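Local coordinates for protein peroxinectin A (Dictyostelium discoideum, PDB 6ERC) that uses a haem group and hydrogen peroxide to oxidise phenolic donors and (pseudo)halides such as iodide and thiocyanate, as a secreted animal-type peroxidase, at residues Asn73-Phe78 / Thr488-Val493; Ser148-Asn153 / Gln261-Thr266; Val154-Ser159 / Ser256-Gln261. One frame throughout, in Å; residues are numbered along the deposited sequence.

Interaction 1 of 3, residues Asn73-Phe78 / Thr488-Val493; sequences NMWGQF and TTFAEV. With HEM (protoporphyrin IX containing Fe), chain F.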
loop_
_atom_site.group_PDB
_atom_site.type_symbol
_atom_site.label_atom_id
_atom_site.label_comp_id
_atom_site.label_asym_id
_atom_site.label_seq_id
_atom_site.Cartn_x
_atom_site.Cartn_y
_atom_site.Cartn_z
ATOM N N ASN A 73 -4.805 -8.839 -1.727
ATOM C CA ASN A 73 -4.686 -7.388 -1.790
ATOM C C ASN A 73 -4.654 -6.760 -0.404
ATOM O O ASN A 73 -4.156 -5.639 -0.258
ATOM C CB ASN A 73 -5.817 -6.787 -2.641
ATOM C CG ASN A 73 -7.133 -6.670 -1.899
ATOM O OD1 ASN A 73 -7.270 -5.883 -0.960
ATOM N ND2 ASN A 73 -8.129 -7.422 -2.353
ATOM N N MET A 74 -5.150 -7.462 0.616
ATOM C CA MET A 74 -4.959 -6.993 1.985
ATOM C C MET A 74 -3.483 -6.997 2.361
ATOM O O MET A 74 -3.012 -6.095 3.064
ATOM C CB MET A 74 -5.766 -7.855 2.953
ATOM C CG MET A 74 -7.264 -7.612 2.884
ATOM S SD MET A 74 -7.721 -5.926 3.350
ATOM C CE MET A 74 -9.496 -5.998 3.147
ATOM N N TRP A 75 -2.730 -7.997 1.897
ATOM C CA TRP A 75 -1.292 -7.986 2.136
ATOM C C TRP A 75 -0.608 -6.918 1.298
ATOM O O TRP A 75 0.327 -6.258 1.768
ATOM C CB TRP A 75 -0.679 -9.352 1.841
ATOM C CG TRP A 75 0.749 -9.410 2.269
ATOM C CD1 TRP A 75 1.853 -9.273 1.481
ATOM C CD2 TRP A 75 1.229 -9.589 3.605
ATOM N NE1 TRP A 75 2.993 -9.367 2.243
ATOM C CE2 TRP A 75 2.635 -9.560 3.551
ATOM C CE3 TRP A 75 0.604 -9.777 4.840
ATOM C CZ2 TRP A 75 3.428 -9.715 4.685
ATOM C CZ3 TRP A 75 1.393 -9.930 5.965
ATOM C CH2 TRP A 75 2.789 -9.897 5.880
ATOM N N GLY A 76 -1.049 -6.744 0.051
ATOM C CA GLY A 76 -0.496 -5.684 -0.777
ATOM C C GLY A 76 -0.643 -4.322 -0.130
ATOM O O GLY A 76 0.309 -3.543 -0.068
ATOM N N GLN A 77 -1.843 -4.020 0.367
ATOM C CA GLN A 77 -2.054 -2.758 1.065
ATOM C C GLN A 77 -1.234 -2.706 2.347
ATOM O O GLN A 77 -0.696 -1.652 2.709
ATOM C CB GLN A 77 -3.541 -2.571 1.367
ATOM C CG GLN A 77 -3.893 -1.202 1.919
ATOM C CD GLN A 77 -5.369 -1.071 2.232
ATOM O OE1 GLN A 77 -6.142 -2.016 2.050
ATOM N NE2 GLN A 77 -5.772 0.105 2.705
ATOM N N PHE A 78 -1.128 -3.838 3.045
ATOM C CA PHE A 78 -0.274 -3.910 4.224
ATOM C C PHE A 78 1.193 -3.738 3.857
ATOM O O PHE A 78 1.960 -3.148 4.624
ATOM C CB PHE A 78 -0.493 -5.243 4.939
ATOM C CG PHE A 78 0.285 -5.384 6.211
ATOM C CD1 PHE A 78 -0.223 -4.900 7.404
ATOM C CD2 PHE A 78 1.521 -6.004 6.217
ATOM C CE1 PHE A 78 0.488 -5.028 8.574
ATOM C CE2 PHE A 78 2.236 -6.133 7.385
ATOM C CZ PHE A 78 1.717 -5.647 8.566
ATOM N N THR A 488 7.356 -18.841 9.259
ATOM C CA THR A 488 6.705 -19.839 8.422
ATOM C C THR A 488 5.889 -19.158 7.328
ATOM O O THR A 488 6.058 -17.959 7.078
ATOM C CB THR A 488 5.816 -20.744 9.279
ATOM O OG1 THR A 488 5.243 -21.776 8.468
ATOM C CG2 THR A 488 4.705 -19.939 9.944
ATOM N N THR A 489 5.007 -19.907 6.671
ATOM C CA THR A 489 4.137 -19.330 5.659
ATOM C C THR A 489 3.008 -18.536 6.310
ATOM O O THR A 489 2.669 -18.726 7.481
ATOM C CB THR A 489 3.545 -20.412 4.755
ATOM O OG1 THR A 489 2.776 -21.334 5.539
ATOM C CG2 THR A 489 4.644 -21.159 4.017
ATOM N N PHE A 490 2.421 -17.635 5.523
ATOM C CA PHE A 490 1.342 -16.793 6.027
ATOM C C PHE A 490 0.198 -17.637 6.578
ATOM O O PHE A 490 -0.371 -17.316 7.629
ATOM C CB PHE A 490 0.853 -15.873 4.904
ATOM C CG PHE A 490 -0.104 -14.795 5.348
ATOM C CD1 PHE A 490 -0.179 -14.388 6.671
ATOM C CD2 PHE A 490 -0.933 -14.184 4.424
ATOM C CE1 PHE A 490 -1.062 -13.395 7.056
ATOM C CE2 PHE A 490 -1.815 -13.195 4.807
ATOM C CZ PHE A 490 -1.878 -12.801 6.124
ATOM N N ALA A 491 -0.143 -18.728 5.892
ATOM C CA ALA A 491 -1.252 -19.567 6.335
ATOM C C ALA A 491 -1.010 -20.110 7.736
ATOM O O ALA A 491 -1.943 -20.199 8.544
ATOM C CB ALA A 491 -1.467 -20.717 5.352
ATOM N N GLU A 492 0.233 -20.483 8.042
ATOM C CA GLU A 492 0.539 -21.032 9.358
ATOM C C GLU A 492 0.592 -19.955 10.433
ATOM O O GLU A 492 0.269 -20.231 11.593
ATOM C CB GLU A 492 1.861 -21.803 9.311
ATOM C CG GLU A 492 1.755 -23.157 8.620
ATOM C CD GLU A 492 0.789 -24.097 9.323
ATOM O OE1 GLU A 492 0.560 -23.916 10.540
ATOM O OE2 GLU A 492 0.253 -25.009 8.660
ATOM N N VAL A 493 0.991 -18.733 10.080
ATOM C CA VAL A 493 0.903 -17.633 11.034
ATOM C C VAL A 493 -0.548 -17.410 11.441
ATOM O O VAL A 493 -0.845 -17.111 12.604
ATOM C CB VAL A 493 1.526 -16.355 10.441
ATOM C CG1 VAL A 493 1.385 -15.195 11.413
ATOM C CG2 VAL A 493 2.990 -16.582 10.093
HETATM C CHA HEM F . -2.646 5.065 -1.684
HETATM C CHB HEM F . -7.025 3.773 -0.093
HETATM C CHC HEM F . -6.061 -0.851 -1.257
HETATM C CHD HEM F . -1.776 0.499 -3.067
HETATM C C1A HEM F . -3.934 5.120 -1.213
HETATM C C2A HEM F . -4.670 6.323 -0.909
HETATM C C3A HEM F . -5.883 5.975 -0.471
HETATM C C4A HEM F . -5.950 4.532 -0.479
HETATM C CMA HEM F . -7.019 6.921 -0.022
HETATM C CAA HEM F . -4.118 7.746 -1.089
HETATM C CBA HEM F . -4.908 8.384 -2.222
HETATM C CGA HEM F . -4.109 9.501 -2.841
HETATM O O1A HEM F . -3.022 9.226 -3.412
HETATM O O2A HEM F . -4.564 10.670 -2.774
HETATM C C1B HEM F . -7.126 2.412 -0.254
HETATM C C2B HEM F . -8.256 1.615 0.153
HETATM C C3B HEM F . -7.996 0.335 -0.160
HETATM C C4B HEM F . -6.687 0.286 -0.782
HETATM C CMB HEM F . -9.500 2.223 0.833
HETATM C CAB HEM F . -8.864 -0.928 0.047
HETATM C CBB HEM F . -10.106 -0.890 0.541
HETATM C C1C HEM F . -4.822 -0.898 -1.858
HETATM C C2C HEM F . -4.159 -2.082 -2.377
HETATM C C3C HEM F . -2.964 -1.701 -2.878
HETATM C C4C HEM F . -2.853 -0.272 -2.685
HETATM C CMC HEM F . -4.816 -3.477 -2.314
HETATM C CAC HEM F . -1.812 -2.485 -3.562
HETATM C CBC HEM F . -1.784 -3.800 -3.784
HETATM C C1D HEM F . -1.622 1.840 -2.810
HETATM C C2D HEM F . -0.433 2.620 -3.066
HETATM C C3D HEM F . -0.686 3.877 -2.692
HETATM C C4D HEM F . -2.029 3.937 -2.170
HETATM C CMD HEM F . 0.864 2.068 -3.692
HETATM C CAD HEM F . 0.266 5.085 -2.743
HETATM C CBD HEM F . 1.170 4.940 -1.523
HETATM C CGD HEM F . 1.547 6.288 -0.958
HETATM O O1D HEM F . 0.754 6.838 -0.151
HETATM O O2D HEM F . 2.634 6.819 -1.297
HETATM N NA HEM F . -4.746 4.042 -0.938
HETATM N NB HEM F . -6.186 1.574 -0.821
HETATM N NC HEM F . -3.994 0.185 -2.063
HETATM N ND HEM F . -2.574 2.675 -2.263
HETATM FE FE HEM F . -4.334 2.122 -1.501
#
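Trp75 and Phe490 form the whole of the direct contact, an edge-to-face aromatic pair in which the benzo edge of the indole is directed at one face of the phenyl ring. The ring planes are inclined at 50°, and the centroid of the six-membered indole ring lies 5.1 Å from that of Phe490. The nearest atoms, Trp75 CE3 and Phe490 CZ, are 4.1 Å apart. Both side chains start with CG anti to the backbone N (chi1 -172° for Trp75, -170° for Phe490), which sends each ring across the gap between the segments, whose closest CA atoms, those of Trp75 and Phe490, are 10.0 Å apart. The side chains slide past each other in opposite directions, so that only the CE3 part of the indole comes over the phenyl face, toward its rim. Ile265 of helix 247-275 touches both rings.

Helix 70-80, on which Trp75 sits, is the distal helix of the animal haem peroxidase fold: it leads to His81, the predicted proton acceptor, while its other side lines the haem pocket. There Gln77 extends over the porphyrin, its CD 3.6 Å from CHC of the haem, and its amide forms weak hydrogen bonds with Asn217 and Glu216. Without this amide, as with an alanine here, the porphyrin face over C3B and C4B would probably lose its cover, and Glu216 and Asn217 their weak partner. Gly76 CA lies 3.8 Å from the haem vinyl carbon CBC, where a CB would clash. Beyond the pair, Phe490 N is hydrogen-bonded to Glu269.

Interaction 2 of 3, residues Ser148-Asn153 / Gln261-Thr266; sequences SYIDGN and QIQKIT. With NA (sodium ion), chain K.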
loop_
_atom_site.group_PDB
_atom_site.type_symbol
_atom_site.label_atom_id
_atom_site.label_comp_id
_atom_site.label_asym_id
_atom_site.label_seq_id
_atom_site.Cartn_x
_atom_site.Cartn_y
_atom_site.Cartn_z
ATOM N N SER A 148 11.720 3.633 3.767
ATOM C CA SER A 148 11.614 2.856 2.539
ATOM C C SER A 148 11.851 1.367 2.755
ATOM O O SER A 148 11.481 0.563 1.892
ATOM C CB SER A 148 12.608 3.382 1.501
ATOM O OG SER A 148 12.338 4.735 1.185
ATOM N N TYR A 149 12.457 0.985 3.875
ATOM C CA TYR A 149 12.745 -0.415 4.142
ATOM C C TYR A 149 11.524 -1.115 4.721
ATOM O O TYR A 149 10.713 -0.515 5.430
ATOM C CB TYR A 149 13.921 -0.547 5.112
ATOM C CG TYR A 149 15.202 0.083 4.612
ATOM C CD1 TYR A 149 16.064 -0.618 3.780
ATOM C CD2 TYR A 149 15.549 1.376 4.977
ATOM C CE1 TYR A 149 17.235 -0.048 3.319
ATOM C CE2 TYR A 149 16.719 1.956 4.522
ATOM C CZ TYR A 149 17.559 1.241 3.694
ATOM O OH TYR A 149 18.724 1.817 3.239
ATOM N N ILE A 150 11.395 -2.399 4.397
ATOM C CA ILE A 150 10.399 -3.251 5.037
ATOM C C ILE A 150 10.923 -3.568 6.432
ATOM O O ILE A 150 11.705 -4.507 6.617
ATOM C CB ILE A 150 10.133 -4.526 4.215
ATOM C CG1 ILE A 150 9.555 -4.153 2.845
ATOM C CG2 ILE A 150 9.173 -5.447 4.953
ATOM C CD1 ILE A 150 9.506 -5.295 1.855
ATOM N N ASP A 151 10.502 -2.773 7.421
ATOM C CA ASP A 151 11.121 -2.779 8.742
ATOM C C ASP A 151 10.089 -2.825 9.863
ATOM O O ASP A 151 10.408 -2.477 11.005
ATOM C CB ASP A 151 12.024 -1.553 8.907
ATOM C CG ASP A 151 11.284 -0.243 8.686
ATOM O OD1 ASP A 151 10.077 -0.276 8.363
ATOM O OD2 ASP A 151 11.915 0.825 8.832
ATOM N N GLY A 152 8.863 -3.249 9.565
ATOM C CA GLY A 152 7.848 -3.381 10.589
ATOM C C GLY A 152 7.344 -2.081 11.169
ATOM O O GLY A 152 6.643 -2.108 12.185
ATOM N N ASN A 153 7.679 -0.939 10.559
ATOM C CA ASN A 153 7.166 0.341 11.038
ATOM C C ASN A 153 5.651 0.313 11.175
ATOM O O ASN A 153 5.082 1.055 11.983
ATOM C CB ASN A 153 7.581 1.464 10.087
ATOM C CG ASN A 153 6.863 1.389 8.748
ATOM O OD1 ASN A 153 7.331 0.739 7.813
ATOM N ND2 ASN A 153 5.716 2.050 8.654
ATOM N N GLN A 261 9.405 -12.198 9.309
ATOM C CA GLN A 261 8.162 -12.838 8.895
ATOM C C GLN A 261 7.465 -12.027 7.810
ATOM O O GLN A 261 6.959 -12.590 6.832
ATOM C CB GLN A 261 7.244 -13.028 10.102
ATOM C CG GLN A 261 5.960 -13.783 9.797
ATOM C CD GLN A 261 6.212 -15.189 9.286
ATOM O OE1 GLN A 261 6.323 -16.135 10.066
ATOM N NE2 GLN A 261 6.302 -15.332 7.970
ATOM N N ILE A 262 7.431 -10.701 7.961
ATOM C CA ILE A 262 6.836 -9.852 6.932
ATOM C C ILE A 262 7.612 -9.990 5.628
ATOM O O ILE A 262 7.030 -10.186 4.554
ATOM C CB ILE A 262 6.781 -8.388 7.406
ATOM C CG1 ILE A 262 5.855 -8.252 8.620
ATOM C CG2 ILE A 262 6.301 -7.475 6.276
ATOM C CD1 ILE A 262 5.981 -6.928 9.350
ATOM N N GLN A 263 8.939 -9.895 5.704
ATOM C CA GLN A 263 9.755 -9.964 4.498
ATOM C C GLN A 263 9.571 -11.293 3.774
ATOM O O GLN A 263 9.417 -11.320 2.547
ATOM C CB GLN A 263 11.223 -9.741 4.855
ATOM C CG GLN A 263 11.539 -8.320 5.280
ATOM C CD GLN A 263 13.008 -8.113 5.577
ATOM O OE1 GLN A 263 13.785 -9.067 5.650
ATOM N NE2 GLN A 263 13.402 -6.858 5.737
ATOM N N LYS A 264 9.573 -12.407 4.514
ATOM C CA LYS A 264 9.535 -13.720 3.872
ATOM C C LYS A 264 8.226 -13.938 3.126
ATOM O O LYS A 264 8.221 -14.460 2.005
ATOM C CB LYS A 264 9.745 -14.824 4.908
ATOM C CG LYS A 264 10.041 -16.188 4.291
ATOM C CD LYS A 264 10.048 -17.289 5.337
ATOM C CE LYS A 264 10.416 -18.638 4.737
ATOM N NZ LYS A 264 10.309 -19.731 5.749
ATOM N N ILE A 265 7.101 -13.562 3.738
ATOM C CA ILE A 265 5.811 -13.699 3.066
ATOM C C ILE A 265 5.791 -12.874 1.785
ATOM O O ILE A 265 5.212 -13.285 0.773
ATOM C CB ILE A 265 4.668 -13.297 4.020
ATOM C CG1 ILE A 265 4.505 -14.353 5.117
ATOM C CG2 ILE A 265 3.354 -13.118 3.253
ATOM C CD1 ILE A 265 3.607 -13.930 6.250
ATOM N N THR A 266 6.424 -11.702 1.808
ATOM C CA THR A 266 6.430 -10.845 0.629
ATOM C C THR A 266 7.173 -11.506 -0.528
ATOM O O THR A 266 6.658 -11.577 -1.649
ATOM C CB THR A 266 7.055 -9.492 0.973
ATOM O OG1 THR A 266 6.283 -8.858 2.002
ATOM C CG2 THR A 266 7.102 -8.585 -0.251
HETATM NA NA NA K . 9.310 1.057 6.436
#
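Ile150 and Gln263 bring the two backbones within 6.8 Å, CA to CA, and Gly152 lies 7.5 Å from Ile262 by the same measure. Segment 148-153 is irregular up to Gly152, the N-cap residue of helix 153-156, which Asn153 begins, whereas 261-266 is continuous helix. The positive phi of Gly152 (69°) turns the loop beside Ile262, with Gly152 CA 4.2 Å from Ile262 CD1.

Across this gap, with CG1 of Ile150 beside the backbone N (chi1 -63°), its CG2 methyl is turned anti to that N and meets Ile262 CG2 at 3.8 Å. The same Ile150 methyl lies against the aliphatic part of Gln263, whose extended chain carries its amide to the loop backbone. Gln263 NE2 donates to Ile150 O at 3.0 Å, in the carbonyl plane, although the acceptor is tilted from the glutamine amide plane and the N-H...O angle is 148°.

The sodium ion on the loop is held by Tyr149 O, Asp151 OD1 and Asn153 OD1, completed by Gly147 O and Asn82 O. Asp151 OD1 also accepts a weak hydrogen bond from Asn153 N. Oxygen-only coordination suits a hard cation, and the ion probably offsets repulsion among its clustered ligands while Gln263 ties the intervening carbonyl to the helix.

Interaction 3 of 3, residues Val154-Ser159 / Ser256-Gln261; sequences VLYGNS and SCIIEQ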
loop_
_atom_site.group_PDB
_atom_site.type_symbol
_atom_site.label_atom_id
_atom_site.label_comp_id
_atom_site.label_asym_id
_atom_site.label_seq_id
_atom_site.Cartn_x
_atom_site.Cartn_y
_atom_site.Cartn_z
ATOM N N VAL A 154 4.984 -0.525 10.381
ATOM C CA VAL A 154 3.535 -0.662 10.467
ATOM C C VAL A 154 3.105 -1.072 11.870
ATOM O O VAL A 154 2.012 -0.709 12.321
ATOM C CB VAL A 154 3.048 -1.668 9.404
ATOM C CG1 VAL A 154 3.714 -3.025 9.603
ATOM C CG2 VAL A 154 1.536 -1.798 9.440
ATOM N N LEU A 155 3.937 -1.832 12.581
ATOM C CA LEU A 155 3.607 -2.270 13.933
ATOM C C LEU A 155 4.242 -1.412 15.016
ATOM O O LEU A 155 3.584 -1.101 16.012
ATOM C CB LEU A 155 4.039 -3.725 14.147
ATOM C CG LEU A 155 3.391 -4.796 13.266
ATOM C CD1 LEU A 155 3.915 -6.153 13.671
ATOM C CD2 LEU A 155 1.869 -4.767 13.350
ATOM N N TYR A 156 5.500 -1.014 14.843
ATOM C CA TYR A 156 6.277 -0.422 15.924
ATOM C C TYR A 156 6.438 1.087 15.807
ATOM O O TYR A 156 7.011 1.703 16.713
ATOM C CB TYR A 156 7.653 -1.091 15.987
ATOM C CG TYR A 156 7.568 -2.599 15.916
ATOM C CD1 TYR A 156 7.138 -3.339 17.008
ATOM C CD2 TYR A 156 7.898 -3.280 14.751
ATOM C CE1 TYR A 156 7.049 -4.716 16.948
ATOM C CE2 TYR A 156 7.812 -4.657 14.681
ATOM C CZ TYR A 156 7.388 -5.372 15.784
ATOM O OH TYR A 156 7.299 -6.743 15.722
ATOM N N GLY A 157 5.946 1.700 14.734
ATOM C CA GLY A 157 6.027 3.139 14.585
ATOM C C GLY A 157 7.332 3.590 13.965
ATOM O O GLY A 157 8.260 2.813 13.720
ATOM N N ASN A 158 7.402 4.898 13.713
ATOM C CA ASN A 158 8.498 5.488 12.958
ATOM C C ASN A 158 9.537 6.172 13.844
ATOM O O ASN A 158 10.340 6.960 13.338
ATOM C CB ASN A 158 7.949 6.485 11.936
ATOM C CG ASN A 158 7.072 5.824 10.887
ATOM O OD1 ASN A 158 5.853 5.987 10.893
ATOM N ND2 ASN A 158 7.691 5.080 9.973
ATOM N N SER A 159 9.552 5.887 15.144
ATOM C CA SER A 159 10.551 6.479 16.028
ATOM C C SER A 159 10.555 5.723 17.348
ATOM O O SER A 159 9.710 4.860 17.598
ATOM C CB SER A 159 10.285 7.966 16.262
ATOM O OG SER A 159 9.077 8.159 16.974
ATOM N N SER A 256 12.666 -8.329 15.544
ATOM C CA SER A 256 13.482 -8.847 14.451
ATOM C C SER A 256 12.802 -10.024 13.762
ATOM O O SER A 256 12.842 -10.137 12.531
ATOM C CB SER A 256 14.859 -9.250 14.979
ATOM O OG SER A 256 15.741 -9.572 13.920
ATOM N N CYS A 257 12.166 -10.909 14.536
ATOM C CA CYS A 257 11.484 -12.059 13.943
ATOM C C CYS A 257 10.307 -11.615 13.083
ATOM O O CYS A 257 10.113 -12.116 11.970
ATOM C CB CYS A 257 11.004 -13.019 15.035
ATOM S SG CYS A 257 12.291 -13.786 16.036
ATOM N N ILE A 258 9.497 -10.685 13.591
ATOM C CA ILE A 258 8.315 -10.239 12.859
ATOM C C ILE A 258 8.716 -9.578 11.546
ATOM O O ILE A 258 8.095 -9.809 10.502
ATOM C CB ILE A 258 7.473 -9.292 13.735
ATOM C CG1 ILE A 258 6.943 -10.036 14.966
ATOM C CG2 ILE A 258 6.331 -8.680 12.929
ATOM C CD1 ILE A 258 5.998 -11.192 14.654
ATOM N N ILE A 259 9.749 -8.736 11.579
ATOM C CA ILE A 259 10.256 -8.132 10.352
ATOM C C ILE A 259 10.625 -9.216 9.349
ATOM O O ILE A 259 10.262 -9.146 8.169
ATOM C CB ILE A 259 11.447 -7.211 10.666
ATOM C CG1 ILE A 259 10.953 -5.980 11.426
ATOM C CG2 ILE A 259 12.176 -6.798 9.393
ATOM C CD1 ILE A 259 12.049 -5.143 12.015
ATOM N N GLU A 260 11.352 -10.239 9.806
ATOM C CA GLU A 260 11.671 -11.367 8.936
ATOM C C GLU A 260 10.407 -12.056 8.440
ATOM O O GLU A 260 10.334 -12.474 7.280
ATOM C CB GLU A 260 12.564 -12.365 9.673
ATOM C CG GLU A 260 12.715 -13.700 8.949
ATOM C CD GLU A 260 13.732 -14.617 9.598
ATOM O OE1 GLU A 260 14.541 -14.131 10.416
ATOM O OE2 GLU A 260 13.718 -15.826 9.286
ATOM N N GLN A 261 9.405 -12.198 9.309
ATOM C CA GLN A 261 8.162 -12.838 8.895
ATOM C C GLN A 261 7.465 -12.027 7.810
ATOM O O GLN A 261 6.959 -12.590 6.832
ATOM C CB GLN A 261 7.244 -13.028 10.102
ATOM C CG GLN A 261 5.960 -13.783 9.797
ATOM C CD GLN A 261 6.212 -15.189 9.286
ATOM O OE1 GLN A 261 6.323 -16.135 10.066
ATOM N NE2 GLN A 261 6.302 -15.332 7.970
#
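Leu155 and Tyr156 both meet Ile258, in a contact with no hydrogen bond across it. The purely aliphatic component is Leu155 CD1 against Ile258 CG2, 3.6 Å apart, the two side chains crossing at about a right angle. Ile258 presents this methyl because CG2 is anti to its backbone N, while CG1 lies beside that N (chi1 -64°).

The second component sets a phenol oxygen against aliphatic carbon. Tyr156 meets the isoleucine with the hydroxyl end of its ring rather than with a face: Tyr156 OH lies a tight 3.2 Å from Ile258 CB, which sits at the ring edge near its plane. The other approaches to that oxygen spread over both branches, with Ile258 CG1 3.4 Å and Ile258 CG2 3.5 Å from Tyr156 OH. One face of the same ring is covered by its sequence neighbour, Leu155 CB lying 3.8 Å above the plane and over the centre. Gly157, with positive phi (86°), ends the helical turn immediately afterwards.

Cys257, next to Ile258, is joined by a disulfide to Cys485. Through Leu155 and Tyr156 on Ile258, short helix 153-156 packs against long helix 247-275, with Leu155 also touching Leu227 of helix 218-241 and Tyr156 meeting Phe251, about two turns before Ile258 on helix 247-275, with the ring planes near 90°.

In the fold
Interactions 2 and 3 lie side by side on helix 247-275, their centres about 7 Å apart and Gln261 common to both; the centre of interaction 1 is about 11 Å from that of interaction 2 and about 14 Å from that of interaction 3. Along the chain the contacts are nested: 154-159/256-261 falls inside the loop closed by 148-153/261-266, and both fall inside that closed by 73-78/488-493. Gln261 NE2 is 2.8 Å from Thr488 O, a probable hydrogen bond, and Phe78 CZ packs 3.5 Å from Val154 CG1. The haem-lining helix 70-80, the sodium-binding loop and the C-terminal helix 490-497 are thus gathered round one long helix within the peroxidase domain.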